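Local coordinates for manganese lipoxygenase (PDB 5FX8), which oxygenates linoleic and alpha-linolenic acids at a manganese centre, forming 11S- and 13R-hydroperoxy fatty acids, the 11S product being converted to the 13R one, at residues K177-T182 with L212-H217; M166-S171 with M277-D282; P249-T254 with T261-D266; K221-Q226 with I355-S360. All blocks are in the same frame, centred on the assembly; numbering follows the deposited sequence.

Contact 1: residues K177-T182 with L212-H217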
loop_
_atom_site.group_PDB
_atom_site.type_symbol
_atom_site.label_atom_id
_atom_site.label_comp_id
_atom_site.label_asym_id
_atom_site.label_seq_id
_atom_site.Cartn_x
_atom_site.Cartn_y
_atom_site.Cartn_z
ATOM N N LYS A 177 -23.251 6.290 -8.183
ATOM C CA LYS A 177 -23.971 5.855 -9.365
ATOM C C LYS A 177 -25.071 6.862 -9.648
ATOM O O LYS A 177 -25.755 7.298 -8.726
ATOM C CB LYS A 177 -24.527 4.449 -9.151
ATOM C CG LYS A 177 -25.877 4.237 -9.725
ATOM C CD LYS A 177 -26.755 3.423 -8.775
ATOM C CE LYS A 177 -28.234 3.473 -9.170
ATOM N NZ LYS A 177 -29.053 2.699 -8.195
ATOM N N ARG A 178 -25.202 7.267 -10.909
ATOM C CA ARG A 178 -26.231 8.217 -11.315
ATOM C C ARG A 178 -27.602 7.558 -11.316
ATOM O O ARG A 178 -27.742 6.389 -11.667
ATOM C CB ARG A 178 -25.928 8.758 -12.708
ATOM C CG ARG A 178 -26.818 9.898 -13.129
ATOM C CD ARG A 178 -26.756 10.131 -14.615
ATOM N NE ARG A 178 -25.442 10.565 -15.073
ATOM C CZ ARG A 178 -25.122 11.808 -15.408
ATOM N NH1 ARG A 178 -26.016 12.766 -15.357
ATOM N NH2 ARG A 178 -23.897 12.083 -15.798
ATOM N N LEU A 179 -28.622 8.308 -10.941
ATOM C CA LEU A 179 -29.978 7.779 -10.942
ATOM C C LEU A 179 -30.588 7.952 -12.320
ATOM O O LEU A 179 -30.730 9.075 -12.802
ATOM C CB LEU A 179 -30.841 8.470 -9.890
ATOM C CG LEU A 179 -30.442 8.128 -8.455
ATOM C CD1 LEU A 179 -31.353 8.831 -7.464
ATOM C CD2 LEU A 179 -30.411 6.597 -8.242
ATOM N N HIS A 180 -30.957 6.847 -12.940
ATOM C CA HIS A 180 -31.623 6.922 -14.220
ATOM C C HIS A 180 -33.003 7.547 -14.064
ATOM O O HIS A 180 -33.724 7.221 -13.128
ATOM C CB HIS A 180 -31.771 5.548 -14.833
ATOM C CG HIS A 180 -32.178 5.587 -16.267
ATOM N ND1 HIS A 180 -33.488 5.482 -16.676
ATOM C CD2 HIS A 180 -31.446 5.760 -17.392
ATOM C CE1 HIS A 180 -33.542 5.552 -17.992
ATOM N NE2 HIS A 180 -32.315 5.728 -18.451
ATOM N N PRO A 181 -33.410 8.424 -14.980
ATOM C CA PRO A 181 -34.708 9.089 -14.819
ATOM C C PRO A 181 -35.871 8.143 -14.759
ATOM O O PRO A 181 -36.866 8.469 -14.113
ATOM C CB PRO A 181 -34.786 9.991 -16.052
ATOM C CG PRO A 181 -33.408 10.280 -16.351
ATOM C CD PRO A 181 -32.659 9.013 -16.099
ATOM N N THR A 182 -35.803 6.990 -15.410
ATOM C CA THR A 182 -36.977 6.133 -15.366
ATOM C C THR A 182 -36.658 4.732 -14.912
ATOM O O THR A 182 -37.543 4.035 -14.425
ATOM C CB THR A 182 -37.658 6.035 -16.719
ATOM O OG1 THR A 182 -36.749 5.484 -17.676
ATOM C CG2 THR A 182 -38.151 7.384 -17.160
ATOM N N LEU A 212 -29.357 13.585 -10.341
ATOM C CA LEU A 212 -29.300 12.960 -9.022
ATOM C C LEU A 212 -28.407 11.726 -9.039
ATOM O O LEU A 212 -28.513 10.890 -9.936
ATOM C CB LEU A 212 -30.688 12.558 -8.528
ATOM C CG LEU A 212 -31.611 13.579 -7.873
ATOM C CD1 LEU A 212 -32.711 12.835 -7.218
ATOM C CD2 LEU A 212 -30.917 14.442 -6.866
ATOM N N PHE A 213 -27.567 11.601 -8.017
ATOM C CA PHE A 213 -26.606 10.525 -7.862
ATOM C C PHE A 213 -26.747 9.945 -6.463
ATOM O O PHE A 213 -27.108 10.646 -5.525
ATOM C CB PHE A 213 -25.175 11.010 -8.056
ATOM C CG PHE A 213 -24.916 11.645 -9.368
ATOM C CD1 PHE A 213 -25.281 12.962 -9.609
ATOM C CD2 PHE A 213 -24.272 10.945 -10.366
ATOM C CE1 PHE A 213 -25.026 13.540 -10.822
ATOM C CE2 PHE A 213 -24.019 11.532 -11.571
ATOM C CZ PHE A 213 -24.404 12.831 -11.794
ATOM N N LEU A 214 -26.433 8.666 -6.319
ATOM C CA LEU A 214 -26.707 7.942 -5.088
ATOM C C LEU A 214 -25.491 7.156 -4.652
ATOM O O LEU A 214 -24.838 6.526 -5.476
ATOM C CB LEU A 214 -27.867 6.972 -5.268
ATOM C CG LEU A 214 -28.140 5.997 -4.121
ATOM C CD1 LEU A 214 -28.481 6.727 -2.855
ATOM C CD2 LEU A 214 -29.274 5.118 -4.491
ATOM N N VAL A 215 -25.200 7.175 -3.358
ATOM C CA VAL A 215 -24.322 6.203 -2.727
ATOM C C VAL A 215 -25.155 5.395 -1.749
ATOM O O VAL A 215 -25.757 5.956 -0.832
ATOM C CB VAL A 215 -23.157 6.873 -2.003
ATOM C CG1 VAL A 215 -22.317 5.828 -1.280
ATOM C CG2 VAL A 215 -22.343 7.634 -2.980
ATOM N N ASP A 216 -25.174 4.085 -1.920
ATOM C CA ASP A 216 -26.050 3.211 -1.144
ATOM C C ASP A 216 -25.204 2.303 -0.260
ATOM O O ASP A 216 -24.779 1.238 -0.702
ATOM C CB ASP A 216 -26.949 2.386 -2.072
ATOM C CG ASP A 216 -28.141 1.774 -1.351
ATOM O OD1 ASP A 216 -28.077 1.608 -0.139
ATOM O OD2 ASP A 216 -29.158 1.458 -1.983
ATOM N N HIS A 217 -24.985 2.675 0.995
ATOM C CA HIS A 217 -24.375 1.758 1.949
ATOM C C HIS A 217 -25.394 1.080 2.851
ATOM O O HIS A 217 -25.041 0.646 3.943
ATOM C CB HIS A 217 -23.343 2.474 2.812
ATOM C CG HIS A 217 -22.160 2.943 2.048
ATOM N ND1 HIS A 217 -21.608 2.211 1.030
ATOM C CD2 HIS A 217 -21.454 4.092 2.113
ATOM C CE1 HIS A 217 -20.595 2.876 0.512
ATOM N NE2 HIS A 217 -20.483 4.023 1.149
HETATM O O HOH W 1 -30.998 11.661 -11.759
#
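R178 and F213 lie side by side and point the same way, and this pair forms the close-packed side of an antiparallel strand pairing. The F213 ring runs along the arginine from CB to the guanidinium: its CD2 sits 3.5 Å from R178 CA, and its CZ lies 3.8 Å above the guanidinium plane, over the centre of the group. Ring and guanidinium planes are turned 52° apart, which is not a parallel stack. R178 CG is anti to the backbone N (chi1 -171°), which puts CG next to F213 CE2. All three guanidinium nitrogens find backbone carbonyls outside the two strands, NH1 on G210, NE on G382 and NH2 on P390. Between the strands, K177 and L214 form a hydrogen-bonded pair, with L214 N 2.9 Å from K177 O and K177 N 3.1 Å from L214 O. Beyond the non-hydrogen-bonded pair R178-F213, L179 N gives a further bond of 2.8 Å to L212 O. A water accepts from L212 N and lies within hydrogen-bonding distance of L179 O, continuing the ladder.

The other face is apolar inside and looser outside. L179 spreads its two methyls over the opposite strand, CD1 3.9 Å from L212 CB and CD2 the same distance from L214 CB. The side chain of K177, partly exposed, makes a loose approach, its NZ near L214 CD2 but 6.3 Å from D216 OD2. Backbone bonds and apolar packing therefore hold this short edge strand of the five-stranded sheet, while the buried arginine charge is probably offset by the carbonyl dipoles around it.

Contact 2: residues M166-S171 with M277-D282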
loop_
_atom_site.group_PDB
_atom_site.type_symbol
_atom_site.label_atom_id
_atom_site.label_comp_id
_atom_site.label_asym_id
_atom_site.label_seq_id
_atom_site.Cartn_x
_atom_site.Cartn_y
_atom_site.Cartn_z
ATOM N N MET A 166 -17.162 15.666 -3.387
ATOM C CA MET A 166 -16.129 15.318 -4.356
ATOM C C MET A 166 -15.332 14.064 -3.985
ATOM O O MET A 166 -14.761 13.440 -4.874
ATOM C CB MET A 166 -15.179 16.488 -4.546
ATOM C CG MET A 166 -15.753 17.579 -5.387
ATOM S SD MET A 166 -16.505 16.921 -6.857
ATOM C CE MET A 166 -15.110 17.041 -7.949
ATOM N N GLU A 167 -15.276 13.676 -2.707
ATOM C CA GLU A 167 -14.623 12.426 -2.348
ATOM C C GLU A 167 -15.198 11.233 -3.105
ATOM O O GLU A 167 -14.472 10.274 -3.377
ATOM C CB GLU A 167 -14.729 12.193 -0.842
ATOM C CG GLU A 167 -13.651 12.870 -0.010
ATOM C CD GLU A 167 -13.935 12.860 1.495
ATOM O OE1 GLU A 167 -14.846 12.153 1.950
ATOM O OE2 GLU A 167 -13.257 13.592 2.237
ATOM N N ARG A 168 -16.490 11.264 -3.443
ATOM C CA ARG A 168 -17.114 10.179 -4.185
ATOM C C ARG A 168 -16.670 10.129 -5.636
ATOM O O ARG A 168 -17.063 9.210 -6.344
ATOM C CB ARG A 168 -18.640 10.283 -4.154
ATOM C CG ARG A 168 -19.253 10.657 -2.834
ATOM C CD ARG A 168 -18.691 9.856 -1.710
ATOM N NE ARG A 168 -18.252 10.704 -0.623
ATOM C CZ ARG A 168 -17.425 10.310 0.322
ATOM N NH1 ARG A 168 -16.956 9.094 0.290
ATOM N NH2 ARG A 168 -17.077 11.128 1.289
ATOM N N LEU A 169 -15.911 11.109 -6.108
ATOM C CA LEU A 169 -15.338 11.103 -7.445
ATOM C C LEU A 169 -13.809 11.051 -7.391
ATOM O O LEU A 169 -13.150 11.295 -8.397
ATOM C CB LEU A 169 -15.819 12.314 -8.249
ATOM C CG LEU A 169 -17.332 12.388 -8.514
ATOM C CD1 LEU A 169 -17.779 13.754 -8.965
ATOM C CD2 LEU A 169 -17.809 11.384 -9.535
ATOM N N SER A 170 -13.231 10.729 -6.240
ATOM C CA SER A 170 -11.780 10.693 -6.137
ATOM C C SER A 170 -11.300 9.637 -5.147
ATOM O O SER A 170 -10.874 8.562 -5.557
ATOM C CB SER A 170 -11.254 12.068 -5.753
ATOM O OG SER A 170 -11.868 12.523 -4.586
ATOM N N SER A 171 -11.372 9.933 -3.846
ATOM C CA SER A 171 -10.902 9.007 -2.814
ATOM C C SER A 171 -11.524 7.626 -2.935
ATOM O O SER A 171 -10.831 6.621 -2.803
ATOM C CB SER A 171 -11.223 9.566 -1.454
ATOM O OG SER A 171 -10.680 10.833 -1.390
ATOM N N MET A 277 -20.967 9.844 9.773
ATOM C CA MET A 277 -21.508 8.491 9.710
ATOM C C MET A 277 -21.381 7.909 8.306
ATOM O O MET A 277 -21.006 6.736 8.130
ATOM C CB MET A 277 -22.959 8.484 10.177
ATOM C CG MET A 277 -23.106 8.887 11.604
ATOM S SD MET A 277 -24.785 8.741 12.237
ATOM C CE MET A 277 -25.602 10.156 11.543
ATOM N N PHE A 278 -21.684 8.716 7.294
ATOM C CA PHE A 278 -21.489 8.258 5.927
ATOM C C PHE A 278 -20.033 7.923 5.666
ATOM O O PHE A 278 -19.740 6.952 4.980
ATOM C CB PHE A 278 -21.987 9.306 4.940
ATOM C CG PHE A 278 -21.789 8.933 3.493
ATOM C CD1 PHE A 278 -20.587 9.170 2.849
ATOM C CD2 PHE A 278 -22.831 8.397 2.761
ATOM C CE1 PHE A 278 -20.422 8.860 1.546
ATOM C CE2 PHE A 278 -22.665 8.084 1.439
ATOM C CZ PHE A 278 -21.440 8.317 0.836
ATOM N N ASN A 279 -19.103 8.710 6.189
ATOM C CA ASN A 279 -17.711 8.403 5.901
ATOM C C ASN A 279 -17.274 7.098 6.561
ATOM O O ASN A 279 -16.388 6.404 6.051
ATOM C CB ASN A 279 -16.839 9.557 6.338
ATOM C CG ASN A 279 -16.948 10.736 5.405
ATOM O OD1 ASN A 279 -17.296 10.591 4.249
ATOM N ND2 ASN A 279 -16.652 11.910 5.908
ATOM N N ASN A 280 -17.891 6.767 7.691
ATOM C CA ASN A 280 -17.672 5.498 8.352
ATOM C C ASN A 280 -18.160 4.343 7.491
ATOM O O ASN A 280 -17.471 3.320 7.331
ATOM C CB ASN A 280 -18.408 5.549 9.684
ATOM C CG ASN A 280 -18.246 4.315 10.486
ATOM O OD1 ASN A 280 -19.149 3.503 10.588
ATOM N ND2 ASN A 280 -17.092 4.166 11.073
ATOM N N ASN A 281 -19.357 4.487 6.926
ATOM C CA ASN A 281 -19.857 3.433 6.058
ATOM C C ASN A 281 -19.033 3.317 4.777
ATOM O O ASN A 281 -18.775 2.210 4.294
ATOM C CB ASN A 281 -21.323 3.680 5.747
ATOM C CG ASN A 281 -22.188 3.609 6.968
ATOM O OD1 ASN A 281 -23.065 4.439 7.175
ATOM N ND2 ASN A 281 -21.946 2.608 7.795
ATOM N N ASP A 282 -18.597 4.446 4.228
ATOM C CA ASP A 282 -17.793 4.447 3.018
ATOM C C ASP A 282 -16.418 3.842 3.259
ATOM O O ASP A 282 -15.891 3.138 2.394
ATOM C CB ASP A 282 -17.681 5.871 2.484
ATOM C CG ASP A 282 -17.254 5.911 1.048
ATOM O OD1 ASP A 282 -18.044 5.468 0.194
ATOM O OD2 ASP A 282 -16.122 6.369 0.777
#
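The guanidinium of R168 is sandwiched between F278 on one face and E167 on the other. F278 comes edge first: its CE1 stands 3.5 Å above the guanidinium plane, over the centre, and the two planes are 79° apart. On the opposite face E167 CB lies 3.3 Å above the plane, offset toward the rim. At the edge, in the guanidinium plane, is D282 OD2, in a salt bridge of 2.9 Å with R168 NH1. The carboxylate of D282 stands almost perpendicular to the guanidinium, 88° between planes, and only OD2 is in bonding range of NH1.

R168 NH2 pairs with E167 OE1 in a second salt bridge, modelled very short, so the buried cation lies between two carboxylates whose OE1 and OD2 atoms are 6.0 Å apart; it would be expected to ease their mutual repulsion. Bends at chi2 and chi3 set CD and NE on a course toward the helix. NE is bound to the carbonyl of F164, whose ring also makes a cation-pi contact with R168. N279 OD1 approaches obliquely, 3.0 Å from R168 NH2, while its ND2 is held by L495 O. A second shell steadies the acids: H496 NE2 binds E167 OE1, and N172 ND2 binds D282 OD2.

The network ties the loop that follows helix 161-166 to the long helix 268-305, which carries the manganese ligands H290 and H294; the side chains of D282 and H290 are about 11 Å apart. M166, at the end of helix 161-166, and L169 in the loop pack on F247 of strand 246-253, placing this part of the chain between helix 268-305 and the sheet.

Contact 3: residues P249-T254 with T261-D266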
loop_
_atom_site.group_PDB
_atom_site.type_symbol
_atom_site.label_atom_id
_atom_site.label_comp_id
_atom_site.label_asym_id
_atom_site.label_seq_id
_atom_site.Cartn_x
_atom_site.Cartn_y
_atom_site.Cartn_z
ATOM N N PRO A 249 -23.560 17.605 -2.012
ATOM C CA PRO A 249 -24.406 16.766 -1.164
ATOM C C PRO A 249 -25.818 17.305 -1.066
ATOM O O PRO A 249 -26.052 18.514 -1.025
ATOM C CB PRO A 249 -23.705 16.832 0.199
ATOM C CG PRO A 249 -23.061 18.126 0.227
ATOM C CD PRO A 249 -22.635 18.424 -1.204
ATOM N N LEU A 250 -26.771 16.380 -1.031
ATOM C CA LEU A 250 -28.170 16.744 -0.864
ATOM C C LEU A 250 -28.727 16.215 0.453
ATOM O O LEU A 250 -29.096 17.011 1.312
ATOM C CB LEU A 250 -28.989 16.253 -2.068
ATOM C CG LEU A 250 -30.304 16.991 -2.318
ATOM C CD1 LEU A 250 -30.780 16.875 -3.752
ATOM C CD2 LEU A 250 -31.376 16.494 -1.410
ATOM N N ALA A 251 -28.783 14.903 0.659
ATOM C CA ALA A 251 -29.337 14.361 1.889
ATOM C C ALA A 251 -28.586 13.097 2.286
ATOM O O ALA A 251 -27.912 12.469 1.472
ATOM C CB ALA A 251 -30.827 14.063 1.740
ATOM N N ILE A 252 -28.714 12.729 3.554
ATOM C CA ILE A 252 -28.123 11.512 4.089
ATOM C C ILE A 252 -29.161 10.839 4.967
ATOM O O ILE A 252 -29.678 11.456 5.898
ATOM C CB ILE A 252 -26.835 11.800 4.886
ATOM C CG1 ILE A 252 -25.775 12.418 3.977
ATOM C CG2 ILE A 252 -26.289 10.525 5.516
ATOM C CD1 ILE A 252 -24.493 12.811 4.679
ATOM N N LYS A 253 -29.466 9.581 4.681
ATOM C CA LYS A 253 -30.420 8.802 5.452
ATOM C C LYS A 253 -29.690 7.653 6.140
ATOM O O LYS A 253 -29.030 6.853 5.472
ATOM C CB LYS A 253 -31.524 8.269 4.543
ATOM C CG LYS A 253 -32.762 7.864 5.268
ATOM C CD LYS A 253 -33.663 7.056 4.405
ATOM C CE LYS A 253 -34.937 6.778 5.122
ATOM N NZ LYS A 253 -35.643 5.714 4.417
ATOM N N THR A 254 -29.840 7.544 7.462
ATOM C CA THR A 254 -29.032 6.604 8.237
ATOM C C THR A 254 -29.463 5.164 8.053
ATOM O O THR A 254 -28.640 4.257 8.202
ATOM C CB THR A 254 -29.127 6.893 9.720
ATOM O OG1 THR A 254 -30.408 6.454 10.170
ATOM C CG2 THR A 254 -28.950 8.366 9.991
ATOM N N THR A 261 -33.229 11.576 8.381
ATOM C CA THR A 261 -32.685 12.086 7.130
ATOM C C THR A 261 -32.119 13.471 7.385
ATOM O O THR A 261 -32.848 14.372 7.789
ATOM C CB THR A 261 -33.754 12.147 6.035
ATOM O OG1 THR A 261 -34.412 10.884 5.921
ATOM C CG2 THR A 261 -33.120 12.451 4.707
ATOM N N TYR A 262 -30.835 13.645 7.140
ATOM C CA TYR A 262 -30.154 14.913 7.350
ATOM C C TYR A 262 -29.908 15.651 6.034
ATOM O O TYR A 262 -29.922 15.079 4.943
ATOM C CB TYR A 262 -28.820 14.691 8.053
ATOM C CG TYR A 262 -28.918 14.051 9.404
ATOM C CD1 TYR A 262 -28.970 12.674 9.540
ATOM C CD2 TYR A 262 -28.912 14.822 10.546
ATOM C CE1 TYR A 262 -29.039 12.108 10.756
ATOM C CE2 TYR A 262 -28.982 14.259 11.755
ATOM C CZ TYR A 262 -29.049 12.906 11.858
ATOM O OH TYR A 262 -29.114 12.331 13.088
ATOM N N THR A 263 -29.633 16.937 6.163
ATOM C CA THR A 263 -29.461 17.816 5.020
ATOM C C THR A 263 -28.459 18.869 5.456
ATOM O O THR A 263 -28.276 19.067 6.660
ATOM C CB THR A 263 -30.819 18.434 4.611
ATOM O OG1 THR A 263 -31.577 17.489 3.852
ATOM C CG2 THR A 263 -30.667 19.635 3.815
ATOM N N PRO A 264 -27.756 19.523 4.522
ATOM C CA PRO A 264 -26.969 20.702 4.912
ATOM C C PRO A 264 -27.797 21.827 5.532
ATOM O O PRO A 264 -27.215 22.821 5.965
ATOM C CB PRO A 264 -26.330 21.149 3.599
ATOM C CG PRO A 264 -26.267 19.938 2.787
ATOM C CD PRO A 264 -27.424 19.066 3.167
ATOM N N LEU A 265 -29.119 21.713 5.586
ATOM C CA LEU A 265 -29.969 22.683 6.265
ATOM C C LEU A 265 -30.291 22.301 7.708
ATOM O O LEU A 265 -30.899 23.103 8.419
ATOM C CB LEU A 265 -31.284 22.878 5.492
ATOM C CG LEU A 265 -31.140 23.504 4.114
ATOM C CD1 LEU A 265 -32.508 23.790 3.575
ATOM C CD2 LEU A 265 -30.292 24.765 4.181
ATOM N N ASP A 266 -29.928 21.099 8.142
ATOM C CA ASP A 266 -29.980 20.725 9.546
ATOM C C ASP A 266 -29.028 21.596 10.352
ATOM O O ASP A 266 -28.236 22.360 9.812
ATOM C CB ASP A 266 -29.571 19.263 9.743
ATOM C CG ASP A 266 -30.675 18.292 9.435
ATOM O OD1 ASP A 266 -30.817 17.906 8.270
ATOM O OD2 ASP A 266 -31.390 17.888 10.360
#
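Y262 turns the edge of its ring to T254, whose CG2 lies in the ring plane 3.8 Å from CE1. The two side chains meet obliquely. T254 OG1 takes the crowded position between the backbone N and carbonyl carbon (chi1 74°), with CG2 beside the backbone N, and OG1 itself accepts from V256 N in the connecting loop. Y262 also has a cation-pi contact with K508, which forms a salt bridge with D266 OD2 as well.

In the backbone, I252 and Y262 are the hydrogen-bonded pair of the two strands: I252 N reaches Y262 O at 3.0 Å and Y262 N reaches I252 O at 2.8 Å. The same two oxygens receive CA-H contacts, A251 CA lying 3.2 Å from Y262 O and T261 CA 3.3 Å from I252 O. On the face opposite the tyrosine, the extended K253 chain passes T261 obliquely, with its CG 3.5 Å from T261 OG1. T261 CG2 is turned instead toward A251 CB. Beyond Y262 the second segment leaves the pairing, and P264 CD lies against L250 O. A type I turn runs from T263 to D266; D266 N bonds back to T263 O, and T263 N in turn donates to D266 OD1. W271 of helix 268-305 packs on P249, I252 and P264.

The arrangement is a beta hairpin, strands 246-253 and 261-262, at one margin of the five-stranded antiparallel sheet. Its longer strand carries a classic beta bulge, in which L250 and A251 both face L237 of the preceding strand.

Contact 4: residues K221-Q226 with I355-S360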
loop_
_atom_site.group_PDB
_atom_site.type_symbol
_atom_site.label_atom_id
_atom_site.label_comp_id
_atom_site.label_asym_id
_atom_site.label_seq_id
_atom_site.Cartn_x
_atom_site.Cartn_y
_atom_site.Cartn_z
ATOM N N LYS A 221 -26.785 -2.428 7.025
ATOM C CA LYS A 221 -27.823 -2.619 8.019
ATOM C C LYS A 221 -27.825 -4.054 8.542
ATOM O O LYS A 221 -28.150 -4.291 9.711
ATOM C CB LYS A 221 -29.135 -2.229 7.362
ATOM C CG LYS A 221 -30.348 -2.313 8.148
ATOM C CD LYS A 221 -31.525 -2.009 7.250
ATOM C CE LYS A 221 -31.433 -2.835 5.982
ATOM N NZ LYS A 221 -32.664 -2.766 5.163
ATOM N N LYS A 222 -27.411 -5.007 7.700
ATOM C CA LYS A 222 -27.321 -6.439 7.978
ATOM C C LYS A 222 -26.307 -6.810 9.066
ATOM O O LYS A 222 -26.376 -7.919 9.600
ATOM C CB LYS A 222 -26.996 -7.143 6.655
ATOM C CG LYS A 222 -26.214 -8.406 6.724
ATOM C CD LYS A 222 -25.875 -8.899 5.346
ATOM C CE LYS A 222 -25.265 -10.285 5.404
ATOM N NZ LYS A 222 -25.108 -10.873 4.051
ATOM N N TYR A 223 -25.416 -5.910 9.450
ATOM C CA TYR A 223 -24.353 -6.184 10.403
ATOM C C TYR A 223 -24.614 -5.482 11.734
ATOM O O TYR A 223 -25.251 -4.427 11.792
ATOM C CB TYR A 223 -23.002 -5.736 9.838
ATOM C CG TYR A 223 -22.686 -6.345 8.489
ATOM C CD1 TYR A 223 -22.746 -7.715 8.303
ATOM C CD2 TYR A 223 -22.385 -5.552 7.402
ATOM C CE1 TYR A 223 -22.493 -8.259 7.103
ATOM C CE2 TYR A 223 -22.124 -6.101 6.177
ATOM C CZ TYR A 223 -22.172 -7.458 6.032
ATOM O OH TYR A 223 -21.925 -8.052 4.815
ATOM N N THR A 224 -24.086 -6.076 12.805
ATOM C CA THR A 224 -24.199 -5.581 14.155
ATOM C C THR A 224 -22.852 -5.094 14.642
ATOM O O THR A 224 -21.885 -5.861 14.624
ATOM C CB THR A 224 -24.697 -6.681 15.084
ATOM O OG1 THR A 224 -25.867 -7.282 14.523
ATOM C CG2 THR A 224 -24.987 -6.132 16.463
ATOM N N PRO A 225 -22.751 -3.868 15.130
ATOM C CA PRO A 225 -21.463 -3.371 15.599
ATOM C C PRO A 225 -20.956 -4.133 16.810
ATOM O O PRO A 225 -21.711 -4.752 17.560
ATOM C CB PRO A 225 -21.764 -1.919 15.957
ATOM C CG PRO A 225 -22.946 -1.597 15.205
ATOM C CD PRO A 225 -23.770 -2.820 15.186
ATOM N N GLN A 226 -19.643 -4.078 16.989
ATOM C CA GLN A 226 -19.039 -4.579 18.203
ATOM C C GLN A 226 -19.533 -3.771 19.396
ATOM O O GLN A 226 -19.786 -2.572 19.274
ATOM C CB GLN A 226 -17.526 -4.470 18.133
ATOM C CG GLN A 226 -16.853 -5.183 16.991
ATOM C CD GLN A 226 -15.378 -5.065 17.139
ATOM O OE1 GLN A 226 -14.785 -5.759 17.957
ATOM N NE2 GLN A 226 -14.772 -4.158 16.396
ATOM N N ILE A 355 -15.527 -9.656 6.622
ATOM C CA ILE A 355 -15.229 -10.777 5.734
ATOM C C ILE A 355 -16.478 -11.199 4.973
ATOM O O ILE A 355 -16.385 -11.671 3.842
ATOM C CB ILE A 355 -14.603 -11.943 6.533
ATOM C CG1 ILE A 355 -13.136 -11.673 6.816
ATOM C CG2 ILE A 355 -14.631 -13.243 5.771
ATOM C CD1 ILE A 355 -12.330 -11.675 5.582
ATOM N N ASP A 356 -17.662 -11.029 5.563
ATOM C CA ASP A 356 -18.879 -11.413 4.848
ATOM C C ASP A 356 -19.155 -10.498 3.656
ATOM O O ASP A 356 -19.730 -10.941 2.656
ATOM C CB ASP A 356 -20.057 -11.444 5.826
ATOM C CG ASP A 356 -21.426 -11.559 5.141
ATOM O OD1 ASP A 356 -21.818 -12.689 4.766
ATOM O OD2 ASP A 356 -22.143 -10.531 5.030
ATOM N N PHE A 357 -18.720 -9.240 3.710
ATOM C CA PHE A 357 -19.127 -8.314 2.656
ATOM C C PHE A 357 -18.627 -8.667 1.243
ATOM O O PHE A 357 -19.456 -8.693 0.317
ATOM C CB PHE A 357 -18.727 -6.902 3.068
ATOM C CG PHE A 357 -19.182 -5.875 2.119
ATOM C CD1 PHE A 357 -20.498 -5.457 2.120
ATOM C CD2 PHE A 357 -18.309 -5.333 1.208
ATOM C CE1 PHE A 357 -20.929 -4.514 1.250
ATOM C CE2 PHE A 357 -18.736 -4.389 0.329
ATOM C CZ PHE A 357 -20.046 -3.978 0.346
ATOM N N PRO A 358 -17.334 -8.914 0.985
ATOM C CA PRO A 358 -16.938 -9.243 -0.402
ATOM C C PRO A 358 -17.515 -10.546 -0.936
ATOM O O PRO A 358 -17.692 -10.688 -2.153
ATOM C CB PRO A 358 -15.411 -9.309 -0.321
ATOM C CG PRO A 358 -15.136 -9.547 1.130
ATOM C CD PRO A 358 -16.151 -8.760 1.846
ATOM N N GLY A 359 -17.780 -11.519 -0.063
ATOM C CA GLY A 359 -18.501 -12.697 -0.488
ATOM C C GLY A 359 -19.942 -12.415 -0.853
ATOM O O GLY A 359 -20.464 -13.016 -1.783
ATOM N N SER A 360 -20.613 -11.527 -0.122
ATOM C CA SER A 360 -21.961 -11.116 -0.519
ATOM C C SER A 360 -21.959 -10.406 -1.858
ATOM O O SER A 360 -22.858 -10.617 -2.676
ATOM C CB SER A 360 -22.571 -10.175 0.502
ATOM O OG SER A 360 -22.623 -10.763 1.763
#
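Y223 and D356 join the loop after a short 3-10 segment to helix 351-363, within the largely helical lipoxygenase catalytic domain. With K222, they bury most of the surface here, and D356 OD2 is the atom on which both loop side chains converge. The Y223 hydroxyl donates to it in a very short modelled bond (2.5 Å). OD2 lies in the plane of the phenol ring, at its edge, while the carboxylate is turned 79° from the ring. D356 CG is anti to the backbone N (chi1 168°), which swings the acid group out from the helix toward the loop.

K222 reaches the same oxygen tip to tip. Its chain is extended beyond CG, and its NZ stands 3.1 Å from D356 OD2 in a salt bridge whose hydrogen bond is weak; the stronger polar partner of NZ is Y219 OH. On the way K222 covers part of one face of the phenol, CG lying 3.7 Å above the Y223 ring plane, toward the rim. A tyrosine proton and an ammonium group on one oxygen would be expected to favour the charged form of D356.

K222 is exposed, whereas F357, next to the acid, is buried and packs on M288 of helix 268-305; its side chain is about 14 Å from the manganese. The helix is kinked at P358, whose N has no bond to the preceding turn. Y223 OH sits at the edge of the F357 ring, 4.0 Å from CD1.

How the contacts relate
Contacts 1 and 3 lie at the two margins of one five-stranded sheet, their centres 15 Å apart, and touch where L212 CD2 packs 4.0 Å from L250 CD1. Contact 2 brings helix 268-305 against both. From contact 1, H217 NE2 probably hydrogen-bonds D282 OD1 at 3.0 Å, and V215 packs on F278. From contact 3, Y262 CE1 and T254 CG2 meet the M277 methyl. Contact 4 touches none of the others, although 221-226 follows 212-217 closely in sequence; the nearest atoms of contact 4 are about 7 Å from those of contacts 2 and 3. Contacts 2 and 4 are the pair nearer the manganese site, the side chain of F357 being about 9 Å from that of H290, somewhat closer than D282.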